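Local coordinates for protein TsrE (Streptomyces laurentii, PDB 7CWW) that is probably a cyclase of thiopeptide (thiostrepton-type) antibiotic biosynthesis, built on the fold of the lantibiotic dehydratase C-terminal family, at residues A288-A293 with D352-I357; T298-M303 with R358-E363. All blocks are in the same frame, centred on the assembly; numbering follows the deposited sequence. Where two conformers were deposited one is given.

The two interactions fasten the C-terminal end of the chain to a pair of successive helices, 286-296 and 298-306. Interaction 1 packs helix 353-359 alongside helix 286-296, and interaction 2 takes over where helix 353-359 runs out, segment 358-363 following directly on 352-357; their centres lie about 13 Å apart. N297, between the two earlier helices, binds the carbonyl oxygens of I357 and V360 through ND2, one from each contact, and so ties the two together. Both sit about 25 Å from the centre of the chain. The bound polyether approaches the side chain of Y300 to about 4 Å and that of I357 to about 8 Å.

Interaction 1 of 2, residues A288-A293 with D352-I357; sequences AGIHRA and DAAALI
I290 and A293 on helix 286-296 meet A353, A354 and I357 on helix 353-359 in a nearly parallel helix pair, 7° between the short axes and 8.5 Å apart. Such closeness needs small residues: A354 and A293 bring only methyl groups to the interface, so the CA atoms of I290 and A354 come within 4.6 Å of each other.

The tighter part is made by buried A293 and I357, with I290 packing against I357 from a partly exposed position. A293 CB points toward the partner helix and lies 3.8 Å from A354 O, with I357 CG2 at 3.9 Å. The side chains of I290 and I357 cross at about a right angle, and the CG2 branch of I290 meets the terminal CD1 of I357 at 3.8 Å. In I290 CG1 stands beside the backbone N (chi1 -62°), and CD1, carried at its end, reaches A353 CB at 4.0 Å. Branched aliphatic chains suit this place because each one offers separate methyls to different neighbours.

Toward solvent the contact thins. G289 gives only its backbone, its O lying 3.9 Å from A354 CB. Exposed D352 caps the second helix instead of touching the first: as its N-cap, it accepts A355 N at OD1 (3.0 Å), the donor standing well above the carboxylate plane, and satisfies an amide of the first turn.

A353 also packs on Y166, L167 and L170, so the start of helix 353-359 touches both helix 286-296 and helix 163-177.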
ATOM      1  N   ALA A 288     -19.671  16.208  -4.574  1.00 62.99           N
ATOM      2  CA  ALA A 288     -20.095  16.462  -5.947  1.00 61.97           C
ATOM      3  C   ALA A 288     -19.285  17.592  -6.578  1.00 61.06           C
ATOM      4  O   ALA A 288     -18.946  17.533  -7.767  1.00 60.77           O
ATOM      5  CB  ALA A 288     -21.592  16.780  -5.989  1.00 61.92           C
ATOM      6  N   GLY A 289     -18.963  18.629  -5.798  1.00 59.07           N
ATOM      7  CA  GLY A 289     -18.101  19.685  -6.308  1.00 58.14           C
ATOM      8  C   GLY A 289     -16.727  19.185  -6.707  1.00 57.13           C
ATOM      9  O   GLY A 289     -16.139  19.672  -7.678  1.00 58.20           O
ATOM     10  N   ILE A 290     -16.202  18.195  -5.983  1.00 50.36           N
ATOM     11  CA  ILE A 290     -14.893  17.645  -6.317  1.00 47.64           C
ATOM     12  C   ILE A 290     -14.945  16.864  -7.625  1.00 51.04           C
ATOM     13  O   ILE A 290     -14.055  16.997  -8.473  1.00 45.92           O
ATOM     14  CB  ILE A 290     -14.383  16.784  -5.154  1.00 47.99           C
ATOM     15  CG1 ILE A 290     -14.227  17.666  -3.917  1.00 49.54           C
ATOM     16  CG2 ILE A 290     -13.072  16.120  -5.530  1.00 51.20           C
ATOM     17  CD1 ILE A 290     -13.898  16.920  -2.659  1.00 48.85           C
ATOM     18  N   HIS A 291     -15.992  16.050  -7.823  1.00 52.11           N
ATOM     19  CA  HIS A 291     -16.083  15.280  -9.062  1.00 48.71           C
ATOM     20  C   HIS A 291     -16.298  16.188 -10.264  1.00 54.44           C
ATOM     21  O   HIS A 291     -15.747  15.942 -11.344  1.00 55.65           O
ATOM     22  CB  HIS A 291     -17.202  14.240  -8.965  1.00 57.53           C
ATOM     23  CG  HIS A 291     -16.837  13.049  -8.138  1.00 56.88           C
ATOM     24  ND1 HIS A 291     -17.449  12.759  -6.936  1.00 57.53           N
ATOM     25  CD2 HIS A 291     -15.886  12.101  -8.313  1.00 53.64           C
ATOM     26  CE1 HIS A 291     -16.902  11.675  -6.418  1.00 57.41           C
ATOM     27  NE2 HIS A 291     -15.954  11.253  -7.236  1.00 55.83           N
ATOM     28  N   ARG A 292     -17.095  17.244 -10.096  1.00 52.58           N
ATOM     29  CA  ARG A 292     -17.226  18.233 -11.157  1.00 59.33           C
ATOM     30  C   ARG A 292     -15.875  18.862 -11.484  1.00 57.03           C
ATOM     31  O   ARG A 292     -15.571  19.125 -12.655  1.00 51.62           O
ATOM     32  CB  ARG A 292     -18.247  19.295 -10.745  1.00 67.07           C
ATOM     33  CG  ARG A 292     -19.090  19.840 -11.893  1.00 71.86           C
ATOM     34  CD  ARG A 292     -20.342  20.551 -11.379  1.00 75.55           C
ATOM     35  NE  ARG A 292     -20.034  21.523 -10.332  1.00 79.99           N
ATOM     36  CZ  ARG A 292     -20.487  21.447  -9.083  1.00 80.82           C
ATOM     37  NH1 ARG A 292     -21.279  20.440  -8.722  1.00 80.31           N
ATOM     38  NH2 ARG A 292     -20.150  22.378  -8.195  1.00 77.30           N
ATOM     39  N   ALA A 293     -15.042  19.094 -10.461  1.00 55.39           N
ATOM     40  CA  ALA A 293     -13.724  19.684 -10.688  1.00 52.27           C
ATOM     41  C   ALA A 293     -12.868  18.787 -11.573  1.00 45.51           C
ATOM     42  O   ALA A 293     -12.255  19.250 -12.542  1.00 45.89           O
ATOM     43  CB  ALA A 293     -13.027  19.949  -9.353  1.00 46.63           C
ATOM     44  N   ASP A 352      -9.050  22.888   0.098  1.00 39.43           N
ATOM     45  CA  ASP A 352     -10.226  22.866  -0.774  1.00 41.00           C
ATOM     46  C   ASP A 352      -9.832  22.026  -1.985  1.00 40.56           C
ATOM     47  O   ASP A 352      -9.167  22.523  -2.901  1.00 35.05           O
ATOM     48  CB  ASP A 352     -10.630  24.287  -1.174  1.00 41.99           C
ATOM     49  CG  ASP A 352     -11.913  24.336  -2.004  1.00 48.82           C
ATOM     50  OD1 ASP A 352     -12.205  23.371  -2.732  1.00 45.27           O
ATOM     51  OD2 ASP A 352     -12.624  25.363  -1.949  1.00 54.83           O
ATOM     52  N   ALA A 353     -10.224  20.750  -1.991  1.00 37.07           N
ATOM     53  CA  ALA A 353      -9.738  19.851  -3.031  1.00 33.68           C
ATOM     54  C   ALA A 353     -10.198  20.314  -4.409  1.00 35.18           C
ATOM     55  O   ALA A 353      -9.409  20.350  -5.363  1.00 37.12           O
ATOM     56  CB  ALA A 353     -10.198  18.420  -2.745  1.00 31.82           C
ATOM     57  N   ALA A 354     -11.471  20.698  -4.522  1.00 36.23           N
ATOM     58  CA  ALA A 354     -11.988  21.201  -5.790  1.00 41.22           C
ATOM     59  C   ALA A 354     -11.152  22.371  -6.299  1.00 44.26           C
ATOM     60  O   ALA A 354     -10.800  22.429  -7.483  1.00 37.27           O
ATOM     61  CB  ALA A 354     -13.453  21.613  -5.631  1.00 43.54           C
ATOM     62  N   ALA A 355     -10.810  23.308  -5.408  1.00 42.25           N
ATOM     63  CA  ALA A 355     -10.013  24.457  -5.828  1.00 45.73           C
ATOM     64  C   ALA A 355      -8.617  24.027  -6.265  1.00 40.35           C
ATOM     65  O   ALA A 355      -8.106  24.503  -7.285  1.00 40.20           O
ATOM     66  CB  ALA A 355      -9.934  25.487  -4.701  1.00 45.39           C
ATOM     67  N   LEU A 356      -7.986  23.127  -5.508  1.00 36.89           N
ATOM     68  CA  LEU A 356      -6.669  22.630  -5.895  1.00 39.03           C
ATOM     69  C   LEU A 356      -6.726  21.920  -7.244  1.00 40.38           C
ATOM     70  O   LEU A 356      -5.880  22.152  -8.117  1.00 40.36           O
ATOM     71  CB  LEU A 356      -6.127  21.689  -4.821  1.00 34.72           C
ATOM     72  CG  LEU A 356      -5.871  22.315  -3.451  1.00 37.10           C
ATOM     73  CD1 LEU A 356      -5.642  21.210  -2.400  1.00 35.57           C
ATOM     74  CD2 LEU A 356      -4.677  23.261  -3.534  1.00 32.36           C
ATOM     75  N   ILE A 357      -7.720  21.049  -7.430  1.00 36.37           N
ATOM     76  CA  ILE A 357      -7.866  20.353  -8.708  1.00 36.53           C
ATOM     77  C   ILE A 357      -8.037  21.355  -9.842  1.00 37.92           C
ATOM     78  O   ILE A 357      -7.400  21.233 -10.897  1.00 41.50           O
ATOM     79  CB  ILE A 357      -9.039  19.353  -8.646  1.00 38.98           C
ATOM     80  CG1 ILE A 357      -8.731  18.229  -7.649  1.00 41.15           C
ATOM     81  CG2 ILE A 357      -9.327  18.773 -10.026  1.00 37.40           C
ATOM     82  CD1 ILE A 357      -9.972  17.590  -7.052  1.00 44.16           C
TER

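Interaction 2 of 2, residues T298-M303 with R358-E363; sequences TYYQGM and RSVRPE
Y299 lays a face of its ring against P362, a CH-pi contact that joins the first turn of helix 298-306 to the extended tail leaving helix 353-359. This is helix-to-tail packing within the largely helical part of the chain.

In Y299, CG lies anti to the backbone N (chi1 169°), and the side chain points at the tail. P362 CG sits 3.9 Å from the ring centroid, 21° off the normal. The rigid proline ring presents the C-H of its CG methylene to the ring face, while the tyrosine and proline side chains run past one another in opposing directions. Back along the tail, CE2 of Y299 meets R361 C at 3.6 Å. The same atom lies 3.8 Å from V360 CG1. A tyrosine suits the partly exposed place: its carbon ring covers the tail, and its OH is hydrogen-bonded to S156 OG in helix 155-158.

Y300 is buried and contributes less; its CD2 comes to 4.2 Å from V360 CG2. Thus V360 divides its two methyls between successive tyrosines, a task suited to a beta-branched residue. N297 OD1 accepts the backbone N of Y300 near the start of this helix.

One turn beyond Y299, M303 also points toward the tail and packs on I157 as well. In the conformer given, its flexible thioether brings SD to 4.3 Å from V360 CG1.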
ATOM      1  N   THR A 298      -9.661  18.484 -18.147  1.00 57.49           N
ATOM      2  CA  THR A 298      -9.181  17.477 -19.085  1.00 61.07           C
ATOM      3  C   THR A 298      -7.690  17.228 -18.911  1.00 56.16           C
ATOM      4  O   THR A 298      -7.226  16.084 -18.999  1.00 50.97           O
ATOM      5  CB  THR A 298      -9.493  17.930 -20.509  1.00 60.49           C
ATOM      6  OG1 THR A 298     -10.859  17.633 -20.799  1.00 68.36           O
ATOM      7  CG2 THR A 298      -8.584  17.244 -21.518  1.00 61.43           C
ATOM      8  N   TYR A 299      -6.927  18.285 -18.645  1.00 52.46           N
ATOM      9  CA  TYR A 299      -5.485  18.140 -18.500  1.00 49.66           C
ATOM     10  C   TYR A 299      -5.139  17.239 -17.321  1.00 47.40           C
ATOM     11  O   TYR A 299      -4.319  16.319 -17.439  1.00 46.75           O
ATOM     12  CB  TYR A 299      -4.851  19.520 -18.338  1.00 47.79           C
ATOM     13  CG  TYR A 299      -3.410  19.447 -17.921  1.00 51.25           C
ATOM     14  CD1 TYR A 299      -2.430  19.111 -18.839  1.00 53.82           C
ATOM     15  CD2 TYR A 299      -3.028  19.696 -16.605  1.00 54.39           C
ATOM     16  CE1 TYR A 299      -1.107  19.033 -18.468  1.00 57.92           C
ATOM     17  CE2 TYR A 299      -1.702  19.617 -16.223  1.00 59.60           C
ATOM     18  CZ  TYR A 299      -0.748  19.289 -17.164  1.00 62.51           C
ATOM     19  OH  TYR A 299       0.575  19.202 -16.813  1.00 69.63           O
ATOM     20  N   TYR A 300      -5.756  17.501 -16.169  1.00 43.95           N
ATOM     21  CA  TYR A 300      -5.563  16.663 -14.989  1.00 40.77           C
ATOM     22  C   TYR A 300      -5.875  15.197 -15.295  1.00 47.67           C
ATOM     23  O   TYR A 300      -5.103  14.298 -14.935  1.00 47.98           O
ATOM     24  CB  TYR A 300      -6.446  17.211 -13.868  1.00 46.99           C
ATOM     25  CG  TYR A 300      -6.533  16.415 -12.590  1.00 56.78           C
ATOM     26  CD1 TYR A 300      -7.604  15.552 -12.363  1.00 63.12           C
ATOM     27  CD2 TYR A 300      -5.584  16.574 -11.579  1.00 54.21           C
ATOM     28  CE1 TYR A 300      -7.711  14.835 -11.186  1.00 67.75           C
ATOM     29  CE2 TYR A 300      -5.679  15.860 -10.395  1.00 64.96           C
ATOM     30  CZ  TYR A 300      -6.750  14.991 -10.202  1.00 67.86           C
ATOM     31  OH  TYR A 300      -6.865  14.267  -9.031  1.00 67.28           O
ATOM     32  N   GLN A 301      -6.994  14.941 -15.984  1.00 45.91           N
ATOM     33  CA  GLN A 301      -7.358  13.571 -16.341  1.00 51.02           C
ATOM     34  C   GLN A 301      -6.263  12.907 -17.171  1.00 53.70           C
ATOM     35  O   GLN A 301      -5.847  11.779 -16.881  1.00 54.99           O
ATOM     36  CB  GLN A 301      -8.688  13.561 -17.097  1.00 53.19           C
ATOM     37  CG  GLN A 301      -9.910  13.742 -16.211  1.00 59.13           C
ATOM     38  CD  GLN A 301     -11.188  13.881 -17.013  1.00 69.16           C
ATOM     39  OE1 GLN A 301     -11.317  13.316 -18.101  1.00 74.47           O
ATOM     40  NE2 GLN A 301     -12.139  14.648 -16.486  1.00 72.22           N
ATOM     41  N   GLY A 302      -5.783  13.593 -18.212  1.00 52.41           N
ATOM     42  CA  GLY A 302      -4.739  13.013 -19.044  1.00 48.58           C
ATOM     43  C   GLY A 302      -3.453  12.775 -18.281  1.00 45.83           C
ATOM     44  O   GLY A 302      -2.775  11.764 -18.484  1.00 46.44           O
ATOM     45  N   MET A 303      -3.108  13.704 -17.385  1.00 44.11           N
ATOM     46  CA  MET A 303      -1.882  13.593 -16.600  0.56 44.44           C
ATOM     47  C   MET A 303      -1.886  12.334 -15.738  1.00 45.18           C
ATOM     48  O   MET A 303      -0.895  11.595 -15.687  1.00 43.48           O
ATOM     49  CB  MET A 303      -1.724  14.847 -15.737  0.56 46.81           C
ATOM     50  CG  MET A 303      -0.518  14.852 -14.819  0.56 49.85           C
ATOM     51  SD  MET A 303      -0.654  16.174 -13.600  0.56 51.43           S
ATOM     52  CE  MET A 303      -1.904  15.501 -12.510  0.56 50.71           C
ATOM     53  N   ARG A 358      -8.875  22.378  -9.634  1.00 32.00           N
ATOM     54  CA  ARG A 358      -9.109  23.373 -10.676  1.00 41.15           C
ATOM     55  C   ARG A 358      -7.826  24.100 -11.074  1.00 44.26           C
ATOM     56  O   ARG A 358      -7.722  24.603 -12.197  1.00 43.41           O
ATOM     57  CB  ARG A 358     -10.155  24.392 -10.210  1.00 47.25           C
ATOM     58  CG  ARG A 358     -11.597  23.939 -10.345  1.00 51.29           C
ATOM     59  CD  ARG A 358     -12.563  25.112 -10.156  1.00 59.61           C
ATOM     60  NE  ARG A 358     -12.455  25.743  -8.836  1.00 61.76           N
ATOM     61  CZ  ARG A 358     -13.200  25.401  -7.787  1.00 62.53           C
ATOM     62  NH1 ARG A 358     -14.092  24.427  -7.901  1.00 65.64           N
ATOM     63  NH2 ARG A 358     -13.051  26.022  -6.624  1.00 62.90           N
ATOM     64  N   SER A 359      -6.846  24.176 -10.179  1.00 44.14           N
ATOM     65  CA  SER A 359      -5.646  24.950 -10.461  1.00 45.92           C
ATOM     66  C   SER A 359      -4.573  24.159 -11.205  1.00 43.33           C
ATOM     67  O   SER A 359      -3.571  24.751 -11.616  1.00 48.19           O
ATOM     68  CB  SER A 359      -5.059  25.516  -9.160  1.00 46.79           C
ATOM     69  OG  SER A 359      -4.510  24.477  -8.379  1.00 51.95           O
ATOM     70  N   VAL A 360      -4.754  22.855 -11.403  1.00 40.65           N
ATOM     71  CA  VAL A 360      -3.771  22.056 -12.137  1.00 41.97           C
ATOM     72  C   VAL A 360      -3.882  22.392 -13.622  1.00 50.26           C
ATOM     73  O   VAL A 360      -4.895  22.097 -14.263  1.00 49.30           O
ATOM     74  CB  VAL A 360      -3.962  20.559 -11.887  1.00 44.13           C
ATOM     75  CG1 VAL A 360      -2.849  19.765 -12.556  1.00 49.35           C
ATOM     76  CG2 VAL A 360      -3.970  20.271 -10.381  1.00 44.86           C
ATOM     77  N   ARG A 361      -2.845  23.006 -14.174  1.00 48.83           N
ATOM     78  CA  ARG A 361      -2.846  23.487 -15.547  1.00 54.69           C
ATOM     79  C   ARG A 361      -1.492  23.199 -16.166  1.00 56.89           C
ATOM     80  O   ARG A 361      -0.504  22.988 -15.448  1.00 53.53           O
ATOM     81  CB  ARG A 361      -3.145  24.993 -15.613  1.00 55.83           C
ATOM     82  CG  ARG A 361      -4.545  25.394 -15.164  1.00 66.64           C
ATOM     83  CD  ARG A 361      -4.567  26.866 -14.739  1.00 77.77           C
ATOM     84  NE  ARG A 361      -3.371  27.216 -13.968  1.00 85.81           N
ATOM     85  CZ  ARG A 361      -3.382  27.624 -12.700  1.00 88.05           C
ATOM     86  NH1 ARG A 361      -4.529  27.753 -12.048  1.00 90.80           N
ATOM     87  NH2 ARG A 361      -2.242  27.908 -12.084  1.00 85.84           N
ATOM     88  N   PRO A 362      -1.396  23.180 -17.496  1.00 61.32           N
ATOM     89  CA  PRO A 362      -0.090  22.981 -18.129  1.00 68.88           C
ATOM     90  C   PRO A 362       0.792  24.194 -17.895  1.00 77.64           C
ATOM     91  O   PRO A 362       0.333  25.336 -17.982  1.00 79.68           O
ATOM     92  CB  PRO A 362      -0.426  22.818 -19.618  1.00 69.88           C
ATOM     93  CG  PRO A 362      -1.911  22.597 -19.671  1.00 69.45           C
ATOM     94  CD  PRO A 362      -2.464  23.335 -18.499  1.00 64.33           C
ATOM     95  N   GLU A 363       2.064  23.943 -17.600  1.00 86.15           N
ATOM     96  CA  GLU A 363       2.996  25.039 -17.376  1.00 98.99           C
ATOM     97  C   GLU A 363       3.773  25.373 -18.648  1.00100.55           C
ATOM     98  O   GLU A 363       3.814  24.593 -19.604  1.00104.73           O
ATOM     99  CB  GLU A 363       3.956  24.715 -16.225  1.00104.21           C
ATOM    100  CG  GLU A 363       3.238  24.492 -14.896  1.00108.52           C
ATOM    101  CD  GLU A 363       4.185  24.443 -13.705  1.00110.10           C
ATOM    102  OE1 GLU A 363       3.696  24.448 -12.551  1.00109.14           O
ATOM    103  OE2 GLU A 363       5.415  24.427 -13.921  1.00112.24           O
TER